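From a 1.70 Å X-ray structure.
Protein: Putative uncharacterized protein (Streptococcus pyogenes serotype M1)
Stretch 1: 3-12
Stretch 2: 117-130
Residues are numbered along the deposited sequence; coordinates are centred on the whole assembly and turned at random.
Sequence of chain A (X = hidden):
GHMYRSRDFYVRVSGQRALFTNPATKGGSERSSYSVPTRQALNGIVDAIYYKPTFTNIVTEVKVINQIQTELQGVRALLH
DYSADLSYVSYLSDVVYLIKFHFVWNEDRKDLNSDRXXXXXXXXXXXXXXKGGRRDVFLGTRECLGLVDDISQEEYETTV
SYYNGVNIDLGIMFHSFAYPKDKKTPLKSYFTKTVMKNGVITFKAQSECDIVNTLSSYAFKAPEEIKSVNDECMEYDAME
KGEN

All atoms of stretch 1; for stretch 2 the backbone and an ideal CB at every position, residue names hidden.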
# COMPACT_ATOMS: atom_id res chain seq x y z
N MET A 3 -20.90 -9.41 -1.54
CA MET A 3 -19.57 -10.06 -1.79
C MET A 3 -18.82 -10.33 -0.47
O MET A 3 -18.99 -9.60 0.53
CB MET A 3 -18.72 -9.26 -2.79
CG MET A 3 -18.23 -7.88 -2.35
SD MET A 3 -16.65 -7.31 -3.14
CE MET A 3 -17.11 -7.01 -4.86
N TYR A 4 -18.11 -11.44 -0.41
CA TYR A 4 -17.29 -11.75 0.75
C TYR A 4 -16.19 -10.65 0.89
O TYR A 4 -15.64 -10.18 -0.10
CB TYR A 4 -16.60 -13.11 0.58
CG TYR A 4 -15.49 -13.30 1.54
CD1 TYR A 4 -14.15 -13.06 1.17
CD2 TYR A 4 -15.75 -13.58 2.89
CE1 TYR A 4 -13.11 -13.24 2.07
CE2 TYR A 4 -14.73 -13.69 3.82
CZ TYR A 4 -13.42 -13.50 3.42
OH TYR A 4 -12.38 -13.67 4.30
N ARG A 5 -15.96 -10.19 2.12
CA ARG A 5 -14.68 -9.49 2.37
C ARG A 5 -14.18 -9.93 3.72
O ARG A 5 -14.98 -10.14 4.68
CB ARG A 5 -14.80 -7.97 2.27
CG ARG A 5 -15.88 -7.44 3.19
CD ARG A 5 -15.60 -6.00 3.66
NE ARG A 5 -14.53 -6.05 4.65
CZ ARG A 5 -13.81 -5.01 5.08
NH1 ARG A 5 -14.02 -3.79 4.60
NH2 ARG A 5 -12.84 -5.23 5.98
N SER A 6 -12.86 -10.01 3.82
CA SER A 6 -12.19 -10.39 5.10
C SER A 6 -12.36 -9.33 6.16
O SER A 6 -12.76 -8.18 5.87
CB SER A 6 -10.68 -10.66 4.91
OG SER A 6 -9.96 -9.44 4.78
N ARG A 7 -11.96 -9.69 7.40
CA ARG A 7 -11.72 -8.64 8.34
C ARG A 7 -10.68 -7.61 7.84
O ARG A 7 -9.91 -7.90 6.89
CB ARG A 7 -11.28 -9.19 9.70
CG ARG A 7 -9.88 -9.75 9.70
CD ARG A 7 -9.60 -10.10 11.15
NE ARG A 7 -8.31 -10.68 11.48
CZ ARG A 7 -7.20 -9.98 11.84
NH1 ARG A 7 -7.14 -8.63 11.77
NH2 ARG A 7 -6.12 -10.64 12.25
N ASP A 8 -10.69 -6.42 8.50
CA ASP A 8 -9.54 -5.49 8.35
C ASP A 8 -8.28 -6.08 8.96
O ASP A 8 -8.33 -6.59 10.12
CB ASP A 8 -9.85 -4.12 8.97
CG ASP A 8 -10.96 -3.39 8.21
OD1 ASP A 8 -10.96 -3.44 6.97
OD2 ASP A 8 -11.83 -2.80 8.90
N PHE A 9 -7.16 -5.92 8.25
CA PHE A 9 -5.84 -6.22 8.80
C PHE A 9 -5.08 -4.92 8.83
O PHE A 9 -5.38 -4.00 8.03
CB PHE A 9 -5.08 -7.19 7.83
CG PHE A 9 -5.70 -8.55 7.80
CD1 PHE A 9 -5.35 -9.46 8.80
CD2 PHE A 9 -6.61 -8.92 6.78
CE1 PHE A 9 -5.91 -10.72 8.82
CE2 PHE A 9 -7.18 -10.18 6.78
CZ PHE A 9 -6.83 -11.07 7.81
N TYR A 10 -4.12 -4.87 9.77
CA TYR A 10 -3.33 -3.63 10.01
C TYR A 10 -1.88 -4.01 10.15
O TYR A 10 -1.54 -5.01 10.86
CB TYR A 10 -3.80 -3.07 11.38
CG TYR A 10 -5.29 -2.76 11.41
CD1 TYR A 10 -5.74 -1.49 11.00
CD2 TYR A 10 -6.20 -3.69 11.80
CE1 TYR A 10 -7.06 -1.19 11.01
CE2 TYR A 10 -7.57 -3.38 11.82
CZ TYR A 10 -7.94 -2.13 11.36
OH TYR A 10 -9.26 -1.70 11.37
N VAL A 11 -0.97 -3.24 9.52
CA VAL A 11 0.43 -3.55 9.61
C VAL A 11 1.18 -2.27 9.72
O VAL A 11 0.71 -1.21 9.19
CB VAL A 11 1.00 -4.30 8.40
CG1 VAL A 11 0.56 -5.75 8.41
CG2 VAL A 11 0.58 -3.61 7.11
N ARG A 12 2.30 -2.33 10.42
CA ARG A 12 3.25 -1.19 10.48
C ARG A 12 4.41 -1.53 9.53
O ARG A 12 5.07 -2.59 9.70
CB ARG A 12 3.77 -1.09 11.89
CG ARG A 12 4.77 0.09 12.11
CD ARG A 12 5.06 0.17 13.61
NE ARG A 12 5.71 1.43 13.93
CZ ARG A 12 6.99 1.69 13.75
NH1 ARG A 12 7.79 0.79 13.16
NH2 ARG A 12 7.51 2.87 14.14
N UNK A 117 -11.72 -20.12 1.12
CA UNK A 117 -11.90 -20.58 2.50
C UNK A 117 -11.49 -19.46 3.42
O UNK A 117 -10.29 -19.25 3.65
CB UNK A 117 -11.09 -21.85 2.79
N UNK A 118 -12.46 -18.72 3.94
CA UNK A 118 -12.13 -17.52 4.66
C UNK A 118 -11.29 -17.79 5.93
O UNK A 118 -10.33 -17.06 6.16
CB UNK A 118 -13.42 -16.79 5.03
N UNK A 119 -11.60 -18.85 6.71
CA UNK A 119 -10.83 -19.07 7.95
C UNK A 119 -9.39 -19.42 7.62
O UNK A 119 -8.48 -18.98 8.34
CB UNK A 119 -11.46 -20.18 8.79
N UNK A 120 -9.20 -20.20 6.56
CA UNK A 120 -7.85 -20.58 6.13
C UNK A 120 -7.04 -19.31 5.79
O UNK A 120 -5.92 -19.10 6.25
CB UNK A 120 -7.91 -21.52 4.92
N UNK A 121 -7.59 -18.50 4.89
CA UNK A 121 -6.80 -17.34 4.40
C UNK A 121 -6.65 -16.25 5.41
O UNK A 121 -5.57 -15.59 5.42
CB UNK A 121 -7.44 -16.75 3.14
N UNK A 122 -7.65 -16.03 6.24
CA UNK A 122 -7.49 -15.09 7.37
C UNK A 122 -6.42 -15.52 8.37
O UNK A 122 -5.60 -14.68 8.80
CB UNK A 122 -8.82 -14.93 8.11
N UNK A 123 -6.34 -16.82 8.67
CA UNK A 123 -5.31 -17.33 9.60
C UNK A 123 -3.90 -17.19 9.09
O UNK A 123 -2.98 -16.73 9.79
CB UNK A 123 -5.57 -18.81 9.91
N UNK A 124 -3.74 -17.55 7.81
CA UNK A 124 -2.46 -17.40 7.17
C UNK A 124 -2.04 -15.97 7.05
O UNK A 124 -0.85 -15.64 7.25
CB UNK A 124 -2.48 -18.05 5.78
N UNK A 125 -3.00 -15.08 6.73
CA UNK A 125 -2.68 -13.68 6.66
C UNK A 125 -2.19 -13.17 8.05
O UNK A 125 -1.18 -12.51 8.12
CB UNK A 125 -3.90 -12.89 6.18
N UNK A 126 -2.92 -13.48 9.11
CA UNK A 126 -2.42 -13.08 10.42
C UNK A 126 -1.01 -13.60 10.77
O UNK A 126 -0.16 -12.82 11.28
CB UNK A 126 -3.41 -13.56 11.49
N UNK A 127 -0.75 -14.88 10.54
CA UNK A 127 0.59 -15.49 10.74
C UNK A 127 1.66 -14.87 9.87
O UNK A 127 2.77 -14.62 10.35
CB UNK A 127 0.54 -16.99 10.46
N UNK A 128 1.30 -14.57 8.61
CA UNK A 128 2.25 -13.92 7.66
C UNK A 128 2.63 -12.53 8.12
O UNK A 128 3.83 -12.18 8.12
CB UNK A 128 1.65 -13.84 6.26
N UNK A 129 1.65 -11.76 8.62
CA UNK A 129 1.93 -10.45 9.14
C UNK A 129 2.89 -10.54 10.34
O UNK A 129 3.91 -9.80 10.41
CB UNK A 129 0.63 -9.75 9.53
N UNK A 130 2.55 -11.44 11.25
CA UNK A 130 3.32 -11.58 12.48
C UNK A 130 4.79 -11.91 12.24
O UNK A 130 5.66 -11.47 13.03
CB UNK A 130 2.69 -12.67 13.36

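Position 117 precedes the helix, with phi/psi of -117/99 and its CA-to-CB bond pointing away from stretch 1. Nothing in stretch 1 restricts the choice. It is Leu 117.

Position 118 opens the helix at -63/-40, and its ideal CB lies 3.4 Å from Tyr 4 OH. A compact apolar residue would suit, and proline is well tolerated in a first turn, where its nitrogen owes no helical hydrogen bond. Pro 118 is found; its CB packs 3.6 Å from Tyr 4 CE2, while Tyr 4 OH, buried by this contact, finds no polar partner.

At 119 and 120 no atom of stretch 1 comes within 5.5 Å of the ideal CB, so many helix formers would fit: Ala 119 and an extended Lys 120. Position 121 points sideways and is equally unconstrained; His 121 makes no contact here.

Position 122 also points sideways, its ideal CB 4.4 Å from Phe 9 CZ and 5.5 Å from Arg 7 NE. The free backbone N of Arg 7 offers a donor beyond, so a long acceptor such as Glu or Gln would serve. Glu 122 (chi1 m, chi2 t) extends to it: Arg 7 N donates to Glu 122 OE1 at 2.8 Å and 171°.

Positions 123 and 124 meet nothing of stretch 1; Ala 123 and Ile 124 occupy them.

Position 125 points toward the strand, with its ideal CB 3.8 Å from Phe 9 CZ. Leu, Met or Ile would suit this aromatic surface. Met 125 sets its CG 3.5 Å from the centroid of the Phe 9 ring, 7° off the normal, a CH-pi contact over the face.

At 126 the ideal CB is 4.1 Å from Arg 7 NH2 and 4.6 Å from Phe 9 CE1, favouring an acid with an aliphatic stem. Glu 126 supplies both: its CG meets the ring edge, 3.6 Å from Phe 9 CE1, and Arg 7 NH2 forms a salt bridge with Glu 126 OE1 at 2.6 Å, supplemented by a weak bond from Arg 7 NE to the same oxygen at 3.1 Å.

Positions 127 and 128 are out of reach; they hold Arg 127 and Ser 128, whose OG donates to Ile 124 O at 2.6 Å.

Position 129 points toward Val 11, its ideal CB 4.2 Å from Val 11 CG1. Ile, Leu, Val or Met are plausible. Ile 129 places CG1 3.5 Å from Val 11 CG1 and CD1 3.8 Å from Phe 9 CD1.

Position 130 is unconstrained by stretch 1; it is Arg 130.

Stretch 2 117-130: LPAKHEAIMERSIR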
# COMPACT_ATOMS: atom_id res chain seq x y z
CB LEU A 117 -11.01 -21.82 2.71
CG LEU A 117 -11.29 -22.96 1.69
CD1 LEU A 117 -10.13 -23.95 1.46
CD2 LEU A 117 -12.57 -23.70 2.08
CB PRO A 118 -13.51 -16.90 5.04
CG PRO A 118 -14.53 -17.83 4.55
CD PRO A 118 -13.91 -18.85 3.66
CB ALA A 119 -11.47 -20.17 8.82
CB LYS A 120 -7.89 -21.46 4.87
CG LYS A 120 -6.48 -21.88 4.34
CD LYS A 120 -6.59 -22.49 2.92
CE LYS A 120 -5.26 -22.72 2.21
NZ LYS A 120 -5.48 -23.40 0.91
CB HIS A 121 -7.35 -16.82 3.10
CG HIS A 121 -7.17 -17.78 1.98
ND1 HIS A 121 -5.96 -18.21 1.57
CD2 HIS A 121 -8.10 -18.48 1.22
CE1 HIS A 121 -6.07 -19.01 0.51
NE2 HIS A 121 -7.39 -19.24 0.31
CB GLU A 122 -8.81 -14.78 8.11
CG GLU A 122 -9.84 -13.97 7.32
CD GLU A 122 -10.89 -13.35 8.24
OE1 GLU A 122 -11.65 -12.47 7.82
OE2 GLU A 122 -10.96 -13.74 9.43
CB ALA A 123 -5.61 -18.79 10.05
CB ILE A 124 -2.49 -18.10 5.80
CG1 ILE A 124 -2.76 -19.59 6.07
CG2 ILE A 124 -1.14 -17.97 5.08
CD1 ILE A 124 -2.71 -20.42 4.81
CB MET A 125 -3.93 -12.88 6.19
CG MET A 125 -3.61 -11.36 6.02
SD MET A 125 -2.38 -10.95 4.75
CE MET A 125 -3.30 -11.13 3.18
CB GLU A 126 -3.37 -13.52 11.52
CG GLU A 126 -4.79 -13.22 11.23
CD GLU A 126 -5.68 -13.79 12.35
OE1 GLU A 126 -6.72 -13.15 12.61
OE2 GLU A 126 -5.36 -14.86 12.93
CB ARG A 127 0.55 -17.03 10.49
CG ARG A 127 -0.36 -17.69 11.52
CD ARG A 127 -0.16 -19.20 11.63
NE ARG A 127 -1.28 -19.94 11.05
CZ ARG A 127 -1.26 -20.56 9.86
NH1 ARG A 127 -2.34 -21.22 9.44
NH2 ARG A 127 -0.16 -20.54 9.10
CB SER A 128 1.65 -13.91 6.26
OG SER A 128 1.37 -15.24 5.87
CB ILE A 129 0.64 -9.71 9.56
CG1 ILE A 129 -0.13 -9.20 8.29
CG2 ILE A 129 1.00 -8.59 10.53
CD1 ILE A 129 -1.59 -8.87 8.45
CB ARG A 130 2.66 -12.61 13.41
CG ARG A 130 3.30 -12.60 14.81
CD ARG A 130 2.31 -13.01 15.90
NE ARG A 130 1.10 -12.15 15.97
CZ ARG A 130 0.03 -12.50 16.69
NH1 ARG A 130 0.05 -13.67 17.36
NH2 ARG A 130 -1.04 -11.73 16.79
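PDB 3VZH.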